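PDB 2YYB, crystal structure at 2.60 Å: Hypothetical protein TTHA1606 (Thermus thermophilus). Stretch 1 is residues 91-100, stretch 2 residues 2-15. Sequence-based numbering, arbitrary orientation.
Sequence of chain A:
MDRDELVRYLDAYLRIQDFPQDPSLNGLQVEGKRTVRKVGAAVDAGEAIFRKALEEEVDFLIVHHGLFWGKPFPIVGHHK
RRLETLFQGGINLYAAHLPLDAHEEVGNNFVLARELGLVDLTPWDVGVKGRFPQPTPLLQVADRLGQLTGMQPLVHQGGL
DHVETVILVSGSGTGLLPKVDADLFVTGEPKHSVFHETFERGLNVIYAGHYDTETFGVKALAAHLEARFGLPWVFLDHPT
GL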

# COMPACT_ATOMS: atom_id res chain seq x y z
N ILE A 91 -39.52 0.49 0.57
CA ILE A 91 -38.82 -0.34 -0.40
C ILE A 91 -37.46 -0.85 0.09
O ILE A 91 -36.64 -0.08 0.58
CB ILE A 91 -38.61 0.46 -1.71
CG1 ILE A 91 -39.96 0.87 -2.27
CG2 ILE A 91 -37.78 -0.37 -2.71
CD1 ILE A 91 -39.91 1.89 -3.40
N ASN A 92 -37.25 -2.16 -0.03
CA ASN A 92 -35.98 -2.76 0.37
C ASN A 92 -35.11 -2.70 -0.89
O ASN A 92 -35.59 -2.98 -1.98
CB ASN A 92 -36.15 -4.23 0.76
CG ASN A 92 -36.90 -4.41 2.06
OD1 ASN A 92 -36.40 -4.12 3.15
ND2 ASN A 92 -38.11 -4.92 1.95
N LEU A 93 -33.83 -2.33 -0.73
CA LEU A 93 -32.90 -2.26 -1.86
C LEU A 93 -31.86 -3.33 -1.67
O LEU A 93 -31.11 -3.28 -0.68
CB LEU A 93 -32.19 -0.91 -1.94
CG LEU A 93 -31.37 -0.78 -3.23
CD1 LEU A 93 -32.31 -0.83 -4.43
CD2 LEU A 93 -30.58 0.51 -3.24
N TYR A 94 -31.83 -4.29 -2.59
CA TYR A 94 -30.88 -5.40 -2.57
C TYR A 94 -30.00 -5.30 -3.83
O TYR A 94 -30.50 -5.34 -4.97
CB TYR A 94 -31.63 -6.74 -2.55
CG TYR A 94 -30.72 -7.94 -2.38
CD1 TYR A 94 -30.40 -8.40 -1.11
CD2 TYR A 94 -30.15 -8.58 -3.47
CE1 TYR A 94 -29.53 -9.49 -0.93
CE2 TYR A 94 -29.29 -9.66 -3.31
CZ TYR A 94 -28.98 -10.12 -2.03
OH TYR A 94 -28.16 -11.22 -1.85
N ALA A 95 -28.70 -5.18 -3.63
CA ALA A 95 -27.79 -5.05 -4.77
C ALA A 95 -26.93 -6.31 -4.96
O ALA A 95 -26.43 -6.89 -3.99
CB ALA A 95 -26.90 -3.79 -4.59
N ALA A 96 -26.78 -6.72 -6.22
CA ALA A 96 -25.97 -7.90 -6.57
C ALA A 96 -25.13 -7.56 -7.80
O ALA A 96 -25.63 -7.53 -8.92
CB ALA A 96 -26.88 -9.10 -6.87
N HIS A 97 -23.83 -7.33 -7.58
CA HIS A 97 -22.91 -6.95 -8.65
C HIS A 97 -22.20 -8.13 -9.33
O HIS A 97 -22.78 -8.81 -10.19
CB HIS A 97 -21.86 -5.99 -8.10
CG HIS A 97 -21.04 -5.32 -9.16
ND1 HIS A 97 -19.88 -4.65 -8.88
CD2 HIS A 97 -21.25 -5.18 -10.49
CE1 HIS A 97 -19.40 -4.11 -9.99
NE2 HIS A 97 -20.22 -4.42 -10.98
N LEU A 98 -20.94 -8.37 -8.95
CA LEU A 98 -20.18 -9.46 -9.56
C LEU A 98 -20.87 -10.82 -9.43
O LEU A 98 -20.95 -11.58 -10.39
CB LEU A 98 -18.77 -9.54 -8.95
CG LEU A 98 -17.80 -8.38 -9.21
CD1 LEU A 98 -16.45 -8.72 -8.57
CD2 LEU A 98 -17.62 -8.14 -10.70
N PRO A 99 -21.40 -11.14 -8.23
CA PRO A 99 -22.07 -12.42 -8.04
C PRO A 99 -23.26 -12.68 -8.96
O PRO A 99 -23.55 -13.82 -9.29
CB PRO A 99 -22.43 -12.41 -6.56
CG PRO A 99 -22.59 -10.97 -6.27
CD PRO A 99 -21.46 -10.33 -7.00
N LEU A 100 -23.95 -11.61 -9.37
CA LEU A 100 -25.09 -11.77 -10.27
C LEU A 100 -24.53 -11.89 -11.67
O LEU A 100 -25.14 -12.49 -12.55
CB LEU A 100 -26.02 -10.54 -10.21
CG LEU A 100 -27.52 -10.72 -10.45
CD1 LEU A 100 -28.11 -9.39 -10.95
CD2 LEU A 100 -27.79 -11.81 -11.46
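Stretch 2 2-15: DRDELVRYLDAYLR

The anchor of this contact is a single buried tyrosine. Tyr94 OH donates a hydrogen bond to Asp11 OD2 at 2.7 Å, pairing a buried phenol with a carboxylate acceptor. The CA-to-CB bond of Asp11 points sideways, and its m rotamer brings the carboxylate nearer to the hydroxyl. A second, weak polar link lies toward the start of the helix, where Arg3 NE donates to Asn92 OD1 at 3.4 Å with a bent angle of 145°. The same guanidinium is steadied within its own segment by a salt bridge, Arg3 NH1 to Asp4 OD2 at 3.1 Å.

The scaffold beneath these bonds is simple. Stretch 2 is mostly helix, starting at Arg3 after Asp2 as N-cap: Asp2 OD1 accepts from Asp4 N at 3.2 Å. The helix runs almost parallel to strand 92-95, the directions differing by 6° and the axes approaching to 10.8 Å. Both segments therefore advance together, and the pairing follows in order: Asn92 near Arg3, Tyr94 near Val7, Pro99 near Leu14. Strand alternation selects the contact, since Asn92 and Tyr94 point toward the helix while Leu93 and Ala95 are out of its reach.

Packing is built around the Tyr94 ring. Leu10 CD1 sits over one face of the Tyr94 ring, 4.0 Å from its centroid and 8° off the normal, a CH-pi contact. At the ring edge, Val7 CG1 lies 4.2 Å from Tyr94 CE1, and Leu14 CD1 lies 3.9 Å from Tyr94 CE2. Leu14 then extends the apolar patch: its CD1 reaches Ala96 CB at 4.0 Å, and its CB meets Pro99 CB at 4.4 Å. The rule is compact: one aromatic bonded at its hydroxyl to a carboxylate, with a leucine over one face and Val7 and Leu14 at its edge.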

# COMPACT_ATOMS: atom_id res chain seq x y z
N ASP A 2 -41.05 -12.99 4.62
CA ASP A 2 -40.24 -12.27 5.59
C ASP A 2 -38.99 -11.76 4.86
O ASP A 2 -38.27 -12.55 4.24
CB ASP A 2 -39.86 -13.20 6.74
CG ASP A 2 -38.92 -12.55 7.71
OD1 ASP A 2 -38.79 -11.30 7.66
OD2 ASP A 2 -38.31 -13.26 8.54
N ARG A 3 -38.74 -10.46 4.92
CA ARG A 3 -37.60 -9.86 4.24
C ARG A 3 -36.27 -10.43 4.67
O ARG A 3 -35.36 -10.59 3.87
CB ARG A 3 -37.59 -8.34 4.43
CG ARG A 3 -36.23 -7.66 4.21
CD ARG A 3 -35.67 -7.18 5.53
NE ARG A 3 -36.39 -5.98 5.95
CZ ARG A 3 -36.52 -5.57 7.21
NH1 ARG A 3 -35.99 -6.26 8.22
NH2 ARG A 3 -37.19 -4.46 7.47
N ASP A 4 -36.14 -10.71 5.96
CA ASP A 4 -34.89 -11.24 6.46
C ASP A 4 -34.56 -12.63 5.93
O ASP A 4 -33.38 -12.98 5.80
CB ASP A 4 -34.92 -11.19 8.00
CG ASP A 4 -34.99 -9.76 8.52
OD1 ASP A 4 -35.60 -9.52 9.58
OD2 ASP A 4 -34.41 -8.86 7.87
N GLU A 5 -35.58 -13.43 5.60
CA GLU A 5 -35.32 -14.75 5.05
C GLU A 5 -34.95 -14.60 3.58
O GLU A 5 -34.09 -15.32 3.07
CB GLU A 5 -36.55 -15.65 5.16
CG GLU A 5 -37.05 -15.82 6.55
CD GLU A 5 -38.30 -16.67 6.59
OE1 GLU A 5 -39.04 -16.68 5.57
OE2 GLU A 5 -38.55 -17.31 7.65
N LEU A 6 -35.64 -13.68 2.91
CA LEU A 6 -35.37 -13.41 1.51
C LEU A 6 -33.90 -12.95 1.39
O LEU A 6 -33.17 -13.41 0.52
CB LEU A 6 -36.29 -12.32 0.97
CG LEU A 6 -36.87 -12.49 -0.45
CD1 LEU A 6 -37.06 -11.10 -1.10
CD2 LEU A 6 -35.95 -13.35 -1.29
N VAL A 7 -33.46 -12.06 2.27
CA VAL A 7 -32.09 -11.60 2.21
C VAL A 7 -31.11 -12.75 2.49
O VAL A 7 -30.09 -12.88 1.81
CB VAL A 7 -31.84 -10.43 3.19
CG1 VAL A 7 -30.37 -10.06 3.19
CG2 VAL A 7 -32.65 -9.21 2.76
N ARG A 8 -31.43 -13.59 3.47
CA ARG A 8 -30.58 -14.73 3.82
C ARG A 8 -30.48 -15.68 2.63
O ARG A 8 -29.38 -16.10 2.25
CB ARG A 8 -31.17 -15.47 5.01
CG ARG A 8 -30.23 -15.68 6.18
CD ARG A 8 -30.93 -15.32 7.47
NE ARG A 8 -32.31 -15.80 7.48
CZ ARG A 8 -33.27 -15.32 8.27
NH1 ARG A 8 -32.98 -14.34 9.13
NH2 ARG A 8 -34.51 -15.79 8.20
N TYR A 9 -31.62 -16.02 2.04
CA TYR A 9 -31.63 -16.91 0.90
C TYR A 9 -30.77 -16.35 -0.22
O TYR A 9 -29.85 -17.03 -0.69
CB TYR A 9 -33.04 -17.11 0.37
CG TYR A 9 -33.09 -17.96 -0.89
CD1 TYR A 9 -32.86 -19.35 -0.83
CD2 TYR A 9 -33.38 -17.39 -2.13
CE1 TYR A 9 -32.93 -20.15 -2.00
CE2 TYR A 9 -33.45 -18.18 -3.29
CZ TYR A 9 -33.23 -19.55 -3.21
OH TYR A 9 -33.31 -20.32 -4.35
N LEU A 10 -31.05 -15.11 -0.63
CA LEU A 10 -30.29 -14.48 -1.71
C LEU A 10 -28.79 -14.46 -1.46
O LEU A 10 -28.01 -14.78 -2.36
CB LEU A 10 -30.80 -13.07 -1.96
CG LEU A 10 -32.20 -13.10 -2.59
CD1 LEU A 10 -32.71 -11.69 -2.81
CD2 LEU A 10 -32.12 -13.86 -3.90
N ASP A 11 -28.37 -14.09 -0.26
CA ASP A 11 -26.94 -14.07 0.03
C ASP A 11 -26.40 -15.49 -0.16
O ASP A 11 -25.26 -15.69 -0.62
CB ASP A 11 -26.70 -13.61 1.47
CG ASP A 11 -27.11 -12.15 1.69
OD1 ASP A 11 -27.24 -11.75 2.86
OD2 ASP A 11 -27.28 -11.40 0.70
N ALA A 12 -27.22 -16.48 0.18
CA ALA A 12 -26.82 -17.87 0.06
C ALA A 12 -26.75 -18.31 -1.40
O ALA A 12 -25.71 -18.78 -1.87
CB ALA A 12 -27.79 -18.75 0.81
N TYR A 13 -27.87 -18.14 -2.09
CA TYR A 13 -28.01 -18.52 -3.49
C TYR A 13 -26.98 -17.90 -4.39
O TYR A 13 -26.49 -18.56 -5.31
CB TYR A 13 -29.41 -18.14 -3.98
CG TYR A 13 -29.71 -18.56 -5.40
CD1 TYR A 13 -29.78 -19.91 -5.76
CD2 TYR A 13 -29.93 -17.60 -6.39
CE1 TYR A 13 -30.08 -20.29 -7.08
CE2 TYR A 13 -30.23 -17.97 -7.70
CZ TYR A 13 -30.30 -19.31 -8.04
OH TYR A 13 -30.61 -19.65 -9.35
N LEU A 14 -26.65 -16.63 -4.15
CA LEU A 14 -25.67 -15.92 -4.97
C LEU A 14 -24.30 -16.08 -4.34
O LEU A 14 -23.29 -15.73 -4.93
CB LEU A 14 -26.05 -14.44 -5.05
CG LEU A 14 -27.47 -14.18 -5.56
CD1 LEU A 14 -27.84 -12.72 -5.34
CD2 LEU A 14 -27.57 -14.53 -7.03
N ARG A 15 -24.28 -16.65 -3.13
CA ARG A 15 -23.06 -16.85 -2.37
C ARG A 15 -22.11 -15.67 -2.55
O ARG A 15 -21.02 -15.79 -3.08
CB ARG A 15 -22.38 -18.18 -2.75
CG ARG A 15 -22.30 -18.48 -4.23
CD ARG A 15 -22.13 -19.97 -4.47
NE ARG A 15 -22.60 -20.34 -5.80
CZ ARG A 15 -22.99 -21.57 -6.16
NH1 ARG A 15 -22.97 -22.57 -5.29
NH2 ARG A 15 -23.42 -21.78 -7.40